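Local coordinates for N5-carboxyaminoimidazole ribonucleotide synthetase (Bacillus anthracis, PDB 3QFF), which probably catalyses the ATP-dependent carboxylation of 5-aminoimidazole ribonucleotide by bicarbonate to N5-carboxyaminoimidazole ribonucleotide in purine biosynthesis, at residues G103-L106 with L107-Q111; K240-A243 with Y244-L248; N334-T337 with G338-L341; L369-A372 with K373-I377; H376-D379 with H380-Q383. One frame throughout, in Å; residues are numbered along the deposited sequence.

Contact 1. Residues G103-L106 with L107-Q111; sequences GSQL and LSKTQ
Ser104 opens the helical turn by offering its carbonyl O to Ser108 N, 3.0 Å away, while its own hydroxyl turns out of the segment to Glu95. At Gln105 the carbonyl O takes two donors that arrive from the same face of its plane. One is Lys109 N at 3.2 Å. The other is Ser108 OG at 3.0 Å, which chi1 of 85° folds back between its own backbone N and carbonyl carbon. The Gln105 side chain first leaves the turn, then bends at chi2, and its amide crosses the end of Lys109, with NE2 3.4 Å from CE. Water 1 joins Gln105 OE1 and Lys109 NZ weakly. Leu106 gives its carbonyl to Thr110 N at 3.1 Å, and their side chains run obliquely past each other, CD1 lying 3.9 Å from Thr110 CG2. Thr110 OG1 reaches back to Leu107 O at 3.0 Å, adding a side-chain bond to the last turn. Leu106 packs on Leu254, and Leu107 packs on Leu91 of helix 88-97. Successive i to i+4 bonds, with serine and threonine hydroxyls curling onto carbonyls one turn back, are the pattern of a short alpha-helix, here helix 105-110 in the preATP-grasp domain.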
loop_
_atom_site.group_PDB
_atom_site.type_symbol
_atom_site.label_atom_id
_atom_site.label_comp_id
_atom_site.label_asym_id
_atom_site.label_seq_id
_atom_site.Cartn_x
_atom_site.Cartn_y
_atom_site.Cartn_z
ATOM N N GLY A 103 -9.259 23.890 4.015
ATOM C CA GLY A 103 -9.437 25.337 4.026
ATOM C C GLY A 103 -8.388 26.017 3.160
ATOM O O GLY A 103 -7.573 25.347 2.510
ATOM N N SER A 104 -8.389 27.343 3.164
ATOM C CA SER A 104 -7.457 28.121 2.339
ATOM C C SER A 104 -6.457 28.936 3.166
ATOM O O SER A 104 -5.477 29.443 2.620
ATOM C CB SER A 104 -8.226 29.071 1.415
ATOM O OG SER A 104 -9.033 29.950 2.182
ATOM N N GLN A 105 -6.707 29.063 4.464
ATOM C CA GLN A 105 -5.910 29.943 5.325
ATOM C C GLN A 105 -4.474 29.439 5.472
ATOM O O GLN A 105 -3.518 30.205 5.312
ATOM C CB GLN A 105 -6.553 30.105 6.706
ATOM C CG GLN A 105 -6.508 31.542 7.224
ATOM C CD GLN A 105 -6.425 31.657 8.751
ATOM O OE1 GLN A 105 -6.900 30.790 9.492
ATOM N NE2 GLN A 105 -5.814 32.742 9.222
ATOM N N LEU A 106 -4.329 28.151 5.769
ATOM C CA LEU A 106 -3.010 27.566 5.941
ATOM C C LEU A 106 -2.219 27.590 4.640
ATOM O O LEU A 106 -1.056 27.999 4.624
ATOM C CB LEU A 106 -3.107 26.147 6.504
ATOM C CG LEU A 106 -1.799 25.419 6.831
ATOM C CD1 LEU A 106 -0.755 26.347 7.453
ATOM C CD2 LEU A 106 -2.101 24.269 7.764
ATOM N N LEU A 107 -2.854 27.174 3.552
ATOM C CA LEU A 107 -2.208 27.206 2.244
ATOM C C LEU A 107 -1.692 28.616 1.911
ATOM O O LEU A 107 -0.533 28.769 1.510
ATOM C CB LEU A 107 -3.146 26.655 1.157
ATOM C CG LEU A 107 -2.608 26.448 -0.268
ATOM C CD1 LEU A 107 -1.380 25.547 -0.305
ATOM C CD2 LEU A 107 -3.711 25.868 -1.152
ATOM N N SER A 108 -2.519 29.642 2.121
ATOM C CA SER A 108 -2.105 31.025 1.834
ATOM C C SER A 108 -0.878 31.482 2.643
ATOM O O SER A 108 0.017 32.146 2.111
ATOM C CB SER A 108 -3.270 32.007 2.000
ATOM O OG SER A 108 -3.406 32.417 3.346
ATOM N N LYS A 109 -0.830 31.101 3.916
ATOM C CA LYS A 109 0.318 31.416 4.770
ATOM C C LYS A 109 1.634 30.771 4.289
ATOM O O LYS A 109 2.696 31.408 4.330
ATOM C CB LYS A 109 0.031 31.006 6.216
ATOM C CG LYS A 109 -1.114 31.772 6.888
ATOM C CD LYS A 109 -1.473 31.104 8.217
ATOM C CE LYS A 109 -2.595 31.843 8.950
ATOM N NZ LYS A 109 -2.897 31.168 10.266
ATOM N N THR A 110 1.566 29.517 3.837
ATOM C CA THR A 110 2.776 28.762 3.455
ATOM C C THR A 110 3.276 29.132 2.055
ATOM O O THR A 110 4.338 28.687 1.634
ATOM C CB THR A 110 2.549 27.231 3.496
ATOM O OG1 THR A 110 1.533 26.872 2.545
ATOM C CG2 THR A 110 2.133 26.784 4.881
ATOM N N GLN A 111 2.509 29.938 1.336
ATOM C CA GLN A 111 2.858 30.281 -0.044
ATOM C C GLN A 111 3.830 31.452 -0.173
ATOM O O GLN A 111 4.373 31.706 -1.250
ATOM C CB GLN A 111 1.580 30.509 -0.860
ATOM C CG GLN A 111 0.991 29.202 -1.352
ATOM C CD GLN A 111 1.828 28.595 -2.460
ATOM O OE1 GLN A 111 1.750 29.025 -3.619
ATOM N NE2 GLN A 111 2.642 27.600 -2.116
HETATM O O HOH W 1 -4.919 29.841 12.124
#

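Contact 2. Residues K240-A243 with Y244-L248; sequences KAIA and YAKVL
Lys240 and Tyr244 lie one turn apart on helix 235-251, an alpha-helix of the ATP-grasp domain that rests on strands of its large antiparallel sheet. The lysine sets off with CG anti to the backbone N (chi1 -162°), whereas the tyrosine keeps its CG beside its own N (chi1 -78°). These choices send both side chains the same way, side by side. CG of Lys240 lies over one face of the phenol ring, 4.1 Å from the ring centroid in a CH-pi contact, 27° off the normal, and CD and CE pass on towards the hydroxyl. Farther out the chain bends at chi3, bringing CE to 3.4 Å from Tyr244 OH, and the ammonium group goes on to Gly268 O. In the backbone Tyr244 N donates to Lys240 O, and the ring carbons CG and CD2 crowd that same carbonyl. The tyrosine also packs on Ile270 and Ile272 of strand 270-276, and Lys240 touches Ile270.

Another pair one turn apart repeats the side-by-side layout on a different flank. Ile242 carries CG2 anti to its N, and Lys246 runs alongside it before bending at chi3. Both reach Val211 of strand 209-220. The methyl of Ala241 packs on Met262 and that of Ala245 on Val260, both of strand 256-264. Regular i to i+4 bonds continue through Val247, whose CG2 also sits 3.6 Å from Ala243 O. Between Ile242 and Lys246 the closest side-chain approach is CG2 to CE, 4.0 Å.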
loop_
_atom_site.group_PDB
_atom_site.type_symbol
_atom_site.label_atom_id
_atom_site.label_comp_id
_atom_site.label_asym_id
_atom_site.label_seq_id
_atom_site.Cartn_x
_atom_site.Cartn_y
_atom_site.Cartn_z
ATOM N N LYS A 240 11.976 17.569 20.926
ATOM C CA LYS A 240 11.811 18.981 20.598
ATOM C C LYS A 240 11.188 19.201 19.208
ATOM O O LYS A 240 10.238 19.977 19.064
ATOM C CB LYS A 240 13.173 19.661 20.667
ATOM C CG LYS A 240 13.153 21.162 20.773
ATOM C CD LYS A 240 14.595 21.675 20.799
ATOM C CE LYS A 240 14.758 22.827 21.773
ATOM N NZ LYS A 240 16.129 23.382 21.691
ATOM N N ALA A 241 11.729 18.524 18.189
ATOM C CA ALA A 241 11.192 18.633 16.843
ATOM C C ALA A 241 9.724 18.209 16.820
ATOM O O ALA A 241 8.895 18.883 16.201
ATOM C CB ALA A 241 12.028 17.797 15.846
ATOM N N ILE A 242 9.412 17.113 17.514
ATOM C CA ILE A 242 8.036 16.606 17.585
ATOM C C ILE A 242 7.112 17.571 18.321
ATOM O O ILE A 242 5.995 17.841 17.861
ATOM C CB ILE A 242 7.975 15.190 18.201
ATOM C CG1 ILE A 242 8.520 14.173 17.200
ATOM C CG2 ILE A 242 6.544 14.802 18.546
ATOM C CD1 ILE A 242 9.104 12.975 17.851
ATOM N N ALA A 243 7.583 18.100 19.451
ATOM C CA ALA A 243 6.805 19.093 20.200
ATOM C C ALA A 243 6.511 20.329 19.341
ATOM O O ALA A 243 5.387 20.826 19.325
ATOM C CB ALA A 243 7.532 19.493 21.499
ATOM N N TYR A 244 7.522 20.803 18.614
ATOM C CA TYR A 244 7.376 21.999 17.762
ATOM C C TYR A 244 6.305 21.781 16.700
ATOM O O TYR A 244 5.445 22.655 16.469
ATOM C CB TYR A 244 8.715 22.347 17.099
ATOM C CG TYR A 244 9.730 23.047 17.990
ATOM C CD1 TYR A 244 10.849 23.679 17.427
ATOM C CD2 TYR A 244 9.576 23.095 19.376
ATOM C CE1 TYR A 244 11.786 24.327 18.225
ATOM C CE2 TYR A 244 10.513 23.760 20.188
ATOM C CZ TYR A 244 11.613 24.373 19.594
ATOM O OH TYR A 244 12.547 25.025 20.382
ATOM N N ALA A 245 6.347 20.604 16.070
ATOM C CA ALA A 245 5.370 20.232 15.044
ATOM C C ALA A 245 3.941 20.199 15.586
ATOM O O ALA A 245 3.023 20.711 14.947
ATOM C CB ALA A 245 5.741 18.880 14.408
ATOM N N LYS A 246 3.760 19.603 16.762
ATOM C CA LYS A 246 2.446 19.552 17.415
ATOM C C LYS A 246 1.894 20.938 17.729
ATOM O O LYS A 246 0.710 21.198 17.498
ATOM C CB LYS A 246 2.477 18.672 18.672
ATOM C CG LYS A 246 2.890 17.229 18.371
ATOM C CD LYS A 246 2.293 16.194 19.330
ATOM C CE LYS A 246 3.190 15.878 20.499
ATOM N NZ LYS A 246 2.878 14.510 21.054
ATOM N N VAL A 247 2.740 21.831 18.238
ATOM C CA VAL A 247 2.301 23.210 18.501
ATOM C C VAL A 247 1.881 23.904 17.208
ATOM O O VAL A 247 0.828 24.552 17.158
ATOM C CB VAL A 247 3.355 24.037 19.299
ATOM C CG1 VAL A 247 3.007 25.521 19.301
ATOM C CG2 VAL A 247 3.424 23.531 20.722
ATOM N N LEU A 248 2.672 23.736 16.149
ATOM C CA LEU A 248 2.313 24.299 14.845
ATOM C C LEU A 248 0.960 23.813 14.353
ATOM O O LEU A 248 0.118 24.615 13.941
ATOM C CB LEU A 248 3.365 23.945 13.795
ATOM C CG LEU A 248 4.501 24.917 13.556
ATOM C CD1 LEU A 248 5.328 24.383 12.417
ATOM C CD2 LEU A 248 4.006 26.344 13.235
#

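Contact 3. Residues N334-T337 with G338-L341; sequences NRLT and GCYL
Leu336 and Cys339 close a type II beta turn that leads into strand 339-343. The tight side is the backbone crossing. Cys339 N donates to Leu336 O at 3.1 Å, but the bond is bent, its N-H...O angle 138°, and the donor stands well above the carbonyl plane rather than on a lone pair. Beside it the two side chains begin together, Leu336 CB 4.1 Å from Cys339 CB. The sulfur, set beside its own backbone N by chi1 of -60°, comes within 3.5 Å of Thr337 O. Two residues along the strand the packing is already thinner: Leu336 CD1 meets Leu341 CD2 at 4.3 Å, a methyl touching a methyl. Both leucines are buried, and Cys339 packs on Val358 and Ile360 of strand 354-361.

The outer corner is the looser part. Thr337 is exposed there. Gly338 next to it has a phi of 67°, the positive value that the third position of a type II turn calls for. From that corner on, the strand pairs with its neighbour, since Gly338 bonds to Leu361 and Tyr340 to Asn359. Tyr340 turns the other way, its hydroxyl held by Glu291 and by the backbone N of Glu309, both of the second subunit. The chemistry thus divides by side: one bent backbone bond and apolar carbon contacts fix the turn, while polar bonds from the strand tie it to the sheet and to the second subunit.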
loop_
_atom_site.group_PDB
_atom_site.type_symbol
_atom_site.label_atom_id
_atom_site.label_comp_id
_atom_site.label_asym_id
_atom_site.label_seq_id
_atom_site.Cartn_x
_atom_site.Cartn_y
_atom_site.Cartn_z
ATOM N N ASN A 334 17.947 -6.463 -10.251
ATOM C CA ASN A 334 18.314 -7.722 -9.599
ATOM C C ASN A 334 19.072 -7.556 -8.278
ATOM O O ASN A 334 19.239 -8.512 -7.529
ATOM C CB ASN A 334 19.114 -8.609 -10.570
ATOM C CG ASN A 334 20.434 -7.970 -11.008
ATOM O OD1 ASN A 334 20.508 -6.761 -11.275
ATOM N ND2 ASN A 334 21.484 -8.786 -11.087
ATOM N N ARG A 335 19.528 -6.343 -7.983
ATOM C CA ARG A 335 20.298 -6.114 -6.767
ATOM C C ARG A 335 19.467 -5.425 -5.690
ATOM O O ARG A 335 20.003 -5.005 -4.657
ATOM C CB ARG A 335 21.566 -5.306 -7.061
ATOM C CG ARG A 335 22.470 -5.927 -8.114
ATOM C CD ARG A 335 23.912 -5.946 -7.658
ATOM N NE ARG A 335 24.545 -4.626 -7.695
ATOM C CZ ARG A 335 25.846 -4.408 -7.502
ATOM N NH1 ARG A 335 26.672 -5.421 -7.256
ATOM N NH2 ARG A 335 26.330 -3.172 -7.559
ATOM N N LEU A 336 18.153 -5.358 -5.905
ATOM C CA LEU A 336 17.283 -4.551 -5.053
ATOM C C LEU A 336 16.660 -5.296 -3.873
ATOM O O LEU A 336 15.564 -4.944 -3.419
ATOM C CB LEU A 336 16.212 -3.837 -5.883
ATOM C CG LEU A 336 16.720 -2.776 -6.866
ATOM C CD1 LEU A 336 15.563 -2.238 -7.687
ATOM C CD2 LEU A 336 17.427 -1.637 -6.129
ATOM N N THR A 337 17.381 -6.294 -3.361
ATOM C CA THR A 337 16.997 -7.004 -2.133
ATOM C C THR A 337 16.892 -6.050 -0.928
ATOM O O THR A 337 17.754 -5.182 -0.734
ATOM C CB THR A 337 17.974 -8.177 -1.823
ATOM O OG1 THR A 337 17.538 -8.885 -0.648
ATOM C CG2 THR A 337 19.371 -7.668 -1.585
ATOM N N GLY A 338 15.831 -6.204 -0.134
ATOM C CA GLY A 338 15.591 -5.337 1.024
ATOM C C GLY A 338 15.279 -3.888 0.652
ATOM O O GLY A 338 15.328 -2.999 1.507
ATOM N N CYS A 339 14.962 -3.662 -0.622
ATOM C CA CYS A 339 14.656 -2.343 -1.153
ATOM C C CYS A 339 13.241 -2.390 -1.691
ATOM O O CYS A 339 12.832 -3.400 -2.279
ATOM C CB CYS A 339 15.617 -1.969 -2.285
ATOM S SG CYS A 339 17.363 -1.926 -1.815
ATOM N N TYR A 340 12.496 -1.307 -1.492
ATOM C CA TYR A 340 11.090 -1.257 -1.900
ATOM C C TYR A 340 10.867 -0.109 -2.874
ATOM O O TYR A 340 10.870 1.080 -2.499
ATOM C CB TYR A 340 10.173 -1.221 -0.661
ATOM C CG TYR A 340 10.410 -2.457 0.174
ATOM C CD1 TYR A 340 11.398 -2.473 1.164
ATOM C CD2 TYR A 340 9.721 -3.645 -0.098
ATOM C CE1 TYR A 340 11.668 -3.625 1.905
ATOM C CE2 TYR A 340 9.977 -4.805 0.648
ATOM C CZ TYR A 340 10.951 -4.789 1.638
ATOM O OH TYR A 340 11.225 -5.930 2.359
ATOM N N LEU A 341 10.695 -0.495 -4.137
ATOM C CA LEU A 341 10.686 0.445 -5.244
ATOM C C LEU A 341 9.315 1.064 -5.463
ATOM O O LEU A 341 8.305 0.361 -5.489
ATOM C CB LEU A 341 11.173 -0.262 -6.521
ATOM C CG LEU A 341 11.339 0.505 -7.834
ATOM C CD1 LEU A 341 12.321 1.687 -7.691
ATOM C CD2 LEU A 341 11.802 -0.450 -8.938
#

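Contact 4. Residues L369-A372 with K373-I377; sequences LEKA and KSLHI
Lys371 and Leu375 are brought together by different first torsions. Lys371 starts with CG anti to its backbone N (chi1 180°) and then bends at chi2. Leu375 keeps CG beside its own N (chi1 -69°), and the two side chains run across each other, Lys371 CE 3.9 Å from Leu375 CD2. Beyond the crossing the ammonium group donates to Arg335 O. The same NZ is linked through water 2, 3.2 Å away, to Ser374 OG. That hydroxyl, turned back over the helix between its backbone N and carbonyl carbon, lies 3.0 Å from Lys371 O, though its proton has a rival acceptor.

Along the backbone the last turn loses its regularity. Ser374 N still reaches Glu370 O in a short, nearly straight bond of 2.8 Å. Leu375 N, by contrast, makes only weak bonds, divided between Lys371 O and Ala372 O. His376 then leaves helical angles with a positive phi of 53°, and its ring turns one face to Lys373 O, which stands 3.6 Å above the plane. These features mark the C-terminal end of helix 365-374. On its inner side Leu369 packs against Ile228 of strand 223-229 and Val317 of strand 316-322, and Ala372 against Val319. Ile377, just beyond the helix, meets His325 and Val329 of helix 323-331.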
loop_
_atom_site.group_PDB
_atom_site.type_symbol
_atom_site.label_atom_id
_atom_site.label_comp_id
_atom_site.label_asym_id
_atom_site.label_seq_id
_atom_site.Cartn_x
_atom_site.Cartn_y
_atom_site.Cartn_z
ATOM N N LEU A 369 22.301 2.678 4.477
ATOM C CA LEU A 369 23.092 3.714 3.805
ATOM C C LEU A 369 24.137 3.107 2.878
ATOM O O LEU A 369 24.308 3.556 1.743
ATOM C CB LEU A 369 23.741 4.668 4.814
ATOM C CG LEU A 369 22.791 5.683 5.464
ATOM C CD1 LEU A 369 23.509 6.463 6.559
ATOM C CD2 LEU A 369 22.202 6.621 4.427
ATOM N N GLU A 370 24.805 2.064 3.361
ATOM C CA GLU A 370 25.829 1.374 2.583
ATOM C C GLU A 370 25.221 0.697 1.361
ATOM O O GLU A 370 25.801 0.731 0.265
ATOM C CB GLU A 370 26.550 0.354 3.459
ATOM C CG GLU A 370 28.050 0.308 3.238
ATOM C CD GLU A 370 28.653 -1.031 3.629
ATOM O OE1 GLU A 370 28.116 -2.078 3.185
ATOM O OE2 GLU A 370 29.666 -1.045 4.372
ATOM N N LYS A 371 24.034 0.113 1.536
ATOM C CA LYS A 371 23.335 -0.519 0.422
ATOM C C LYS A 371 23.123 0.446 -0.755
ATOM O O LYS A 371 23.412 0.096 -1.897
ATOM C CB LYS A 371 22.000 -1.134 0.866
ATOM C CG LYS A 371 21.229 -1.808 -0.277
ATOM C CD LYS A 371 21.890 -3.117 -0.746
ATOM C CE LYS A 371 21.205 -3.604 -2.023
ATOM N NZ LYS A 371 21.865 -4.798 -2.627
ATOM N N ALA A 372 22.628 1.648 -0.472
ATOM C CA ALA A 372 22.463 2.677 -1.502
ATOM C C ALA A 372 23.779 3.013 -2.221
ATOM O O ALA A 372 23.819 3.074 -3.447
ATOM C CB ALA A 372 21.829 3.947 -0.913
ATOM N N LYS A 373 24.845 3.221 -1.454
ATOM C CA LYS A 373 26.171 3.490 -2.029
ATOM C C LYS A 373 26.620 2.357 -2.950
ATOM O O LYS A 373 27.024 2.599 -4.097
ATOM C CB LYS A 373 27.214 3.674 -0.920
ATOM C CG LYS A 373 27.382 5.087 -0.426
ATOM C CD LYS A 373 28.535 5.174 0.582
ATOM C CE LYS A 373 28.041 5.154 2.015
ATOM N NZ LYS A 373 27.468 6.496 2.383
ATOM N N SER A 374 26.513 1.121 -2.448
ATOM C CA SER A 374 27.043 -0.054 -3.146
ATOM C C SER A 374 26.357 -0.298 -4.483
ATOM O O SER A 374 26.925 -0.934 -5.370
ATOM C CB SER A 374 27.004 -1.313 -2.254
ATOM O OG SER A 374 25.700 -1.862 -2.152
ATOM N N LEU A 375 25.146 0.228 -4.632
ATOM C CA LEU A 375 24.395 0.094 -5.872
ATOM C C LEU A 375 24.978 0.931 -7.006
ATOM O O LEU A 375 24.706 0.667 -8.177
ATOM C CB LEU A 375 22.919 0.454 -5.649
ATOM C CG LEU A 375 22.090 -0.509 -4.780
ATOM C CD1 LEU A 375 20.717 0.068 -4.478
ATOM C CD2 LEU A 375 21.944 -1.861 -5.468
ATOM N N HIS A 376 25.762 1.948 -6.640
ATOM C CA HIS A 376 26.389 2.882 -7.586
ATOM C C HIS A 376 25.406 3.537 -8.553
ATOM O O HIS A 376 25.699 3.721 -9.736
ATOM C CB HIS A 376 27.584 2.214 -8.304
ATOM C CG HIS A 376 28.717 1.898 -7.379
ATOM N ND1 HIS A 376 29.490 2.879 -6.793
ATOM C CD2 HIS A 376 29.181 0.718 -6.903
ATOM C CE1 HIS A 376 30.382 2.316 -5.998
ATOM N NE2 HIS A 376 30.216 1.005 -6.047
ATOM N N ILE A 377 24.224 3.866 -8.046
ATOM C CA ILE A 377 23.229 4.588 -8.828
ATOM C C ILE A 377 23.331 6.087 -8.545
ATOM O O ILE A 377 23.113 6.914 -9.432
ATOM C CB ILE A 377 21.803 4.082 -8.504
ATOM C CG1 ILE A 377 21.632 2.623 -8.968
ATOM C CG2 ILE A 377 20.747 4.978 -9.134
ATOM C CD1 ILE A 377 20.425 1.910 -8.347
HETATM O O HOH W 2 24.479 -3.489 -3.808
#

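Contact 5. Residues H376-D379 with H380-Q383; sequences HIWD and HQEQ
Asp379 and Glu382 lean across each other, with their carboxylate planes 71° apart and Asp379 OD2 only 2.9 Å from Glu382 OE2. The imidazole of His376 also meets the Asp379 carboxylate, at its ring edge. ND1 faces both oxygens, at 3.1 Å from OD1 and 3.2 Å from OD2, each through the syn lone pair, a His-carboxylate hydrogen bond that sets how the carboxylate is turned.

Trp378, at the N-cap position of the short helix 379-382, is placed differently. Its indole leads away from the helix, with one face under Ile377 CG2, and meets His325 and His225. Gln381 OE1 comes near the ring plane at the edge, while its amide is held by His325 and Glu324. The carbonyl of Trp378 points into the helix and receives Glu382 N at 3.0 Å, almost straight at 173°. Glu382 bends at chi2, which carries its carboxylate back over that same peptide, with CD 3.5 Å from Trp378 O. Water 4 accepts from Trp378 N at 2.8 Å and lies beside Glu382 OE1, while water 3 spans Ile377 O and His380 N.

Two carboxylate oxygens this close would repel if both groups were fully charged. The spacing is consistent with a proton shared between Asp379 and Glu382, or with charge partly offset by the neighbouring histidine, and the start of a helix may ease it further.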
loop_
_atom_site.group_PDB
_atom_site.type_symbol
_atom_site.label_atom_id
_atom_site.label_comp_id
_atom_site.label_asym_id
_atom_site.label_seq_id
_atom_site.Cartn_x
_atom_site.Cartn_y
_atom_site.Cartn_z
ATOM N N HIS A 376 25.762 1.948 -6.640
ATOM C CA HIS A 376 26.389 2.882 -7.586
ATOM C C HIS A 376 25.406 3.537 -8.553
ATOM O O HIS A 376 25.699 3.721 -9.736
ATOM C CB HIS A 376 27.584 2.214 -8.304
ATOM C CG HIS A 376 28.717 1.898 -7.379
ATOM N ND1 HIS A 376 29.490 2.879 -6.793
ATOM C CD2 HIS A 376 29.181 0.718 -6.903
ATOM C CE1 HIS A 376 30.382 2.316 -5.998
ATOM N NE2 HIS A 376 30.216 1.005 -6.047
ATOM N N ILE A 377 24.224 3.866 -8.046
ATOM C CA ILE A 377 23.229 4.588 -8.828
ATOM C C ILE A 377 23.331 6.087 -8.545
ATOM O O ILE A 377 23.113 6.914 -9.432
ATOM C CB ILE A 377 21.803 4.082 -8.504
ATOM C CG1 ILE A 377 21.632 2.623 -8.968
ATOM C CG2 ILE A 377 20.747 4.978 -9.134
ATOM C CD1 ILE A 377 20.425 1.910 -8.347
ATOM N N TRP A 378 23.664 6.431 -7.302
ATOM C CA TRP A 378 23.638 7.830 -6.866
ATOM C C TRP A 378 25.034 8.433 -6.663
ATOM O O TRP A 378 25.188 9.364 -5.880
ATOM C CB TRP A 378 22.765 7.996 -5.607
ATOM C CG TRP A 378 21.338 7.515 -5.810
ATOM C CD1 TRP A 378 20.301 8.225 -6.346
ATOM C CD2 TRP A 378 20.816 6.212 -5.510
ATOM N NE1 TRP A 378 19.161 7.448 -6.395
ATOM C CE2 TRP A 378 19.448 6.213 -5.877
ATOM C CE3 TRP A 378 21.364 5.051 -4.950
ATOM C CZ2 TRP A 378 18.622 5.090 -5.710
ATOM C CZ3 TRP A 378 20.542 3.938 -4.782
ATOM C CH2 TRP A 378 19.183 3.971 -5.162
ATOM N N ASP A 379 26.030 7.919 -7.394
ATOM C CA ASP A 379 27.426 8.375 -7.272
ATOM C C ASP A 379 27.589 9.896 -7.435
ATOM O O ASP A 379 28.426 10.513 -6.769
ATOM C CB ASP A 379 28.339 7.621 -8.262
ATOM C CG ASP A 379 28.732 6.221 -7.771
ATOM O OD1 ASP A 379 29.029 5.346 -8.614
ATOM O OD2 ASP A 379 28.765 5.980 -6.549
ATOM N N HIS A 380 26.793 10.484 -8.323
ATOM C CA HIS A 380 26.715 11.938 -8.500
ATOM C C HIS A 380 26.409 12.644 -7.168
ATOM O O HIS A 380 27.173 13.515 -6.718
ATOM C CB HIS A 380 25.654 12.265 -9.563
ATOM C CG HIS A 380 25.500 13.726 -9.868
ATOM N ND1 HIS A 380 24.412 14.223 -10.545
ATOM C CD2 HIS A 380 26.290 14.793 -9.594
ATOM C CE1 HIS A 380 24.533 15.533 -10.675
ATOM N NE2 HIS A 380 25.666 15.903 -10.107
ATOM N N GLN A 381 25.312 12.237 -6.530
ATOM C CA GLN A 381 24.885 12.822 -5.258
ATOM C C GLN A 381 25.918 12.596 -4.169
ATOM O O GLN A 381 26.251 13.525 -3.430
ATOM C CB GLN A 381 23.507 12.287 -4.832
ATOM C CG GLN A 381 22.321 12.936 -5.575
ATOM C CD GLN A 381 22.278 12.610 -7.065
ATOM O OE1 GLN A 381 22.727 11.540 -7.500
ATOM N NE2 GLN A 381 21.728 13.524 -7.850
ATOM N N GLU A 382 26.438 11.372 -4.099
ATOM C CA GLU A 382 27.500 11.006 -3.161
ATOM C C GLU A 382 28.802 11.796 -3.379
ATOM O O GLU A 382 29.567 12.003 -2.429
ATOM C CB GLU A 382 27.792 9.513 -3.263
ATOM C CG GLU A 382 26.727 8.639 -2.643
ATOM C CD GLU A 382 26.504 7.326 -3.387
ATOM O OE1 GLU A 382 25.443 6.707 -3.152
ATOM O OE2 GLU A 382 27.370 6.906 -4.201
ATOM N N GLN A 383 29.030 12.211 -4.632
ATOM C CA GLN A 383 30.181 13.040 -5.071
ATOM C C GLN A 383 31.384 12.218 -5.550
ATOM O O GLN A 383 32.308 12.749 -6.188
ATOM C CB GLN A 383 30.601 14.085 -4.022
ATOM C CG GLN A 383 30.195 15.508 -4.363
ATOM C CD GLN A 383 28.736 15.806 -4.069
ATOM O OE1 GLN A 383 28.277 15.649 -2.937
ATOM N NE2 GLN A 383 28.008 16.265 -5.081
HETATM O O HOH W 3 25.048 9.110 -10.237
HETATM O O HOH W 4 24.894 5.101 -5.126
#

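How the contacts relate
All five contacts are local, and none closes a long loop. Contact 1 winds helix 105-110 in the preATP-grasp domain, and contact 2 lies on a helix of the ATP-grasp domain, the two centres about 19 Å apart and not touching. Contacts 3, 4 and 5 gather on the far side of the chain from contact 1. Contact 3 turns the chain after helix 323-331 into strand 339-343, outermost of its sheet within the chain, and touches contact 4, at the end of helix 365-374, through Arg335 and Thr337. Contact 5 overlaps the end of contact 4, sharing His376 and Ile377, and carries the chain into helix 379-382. Contacts 1 to 4 follow in series; none nests.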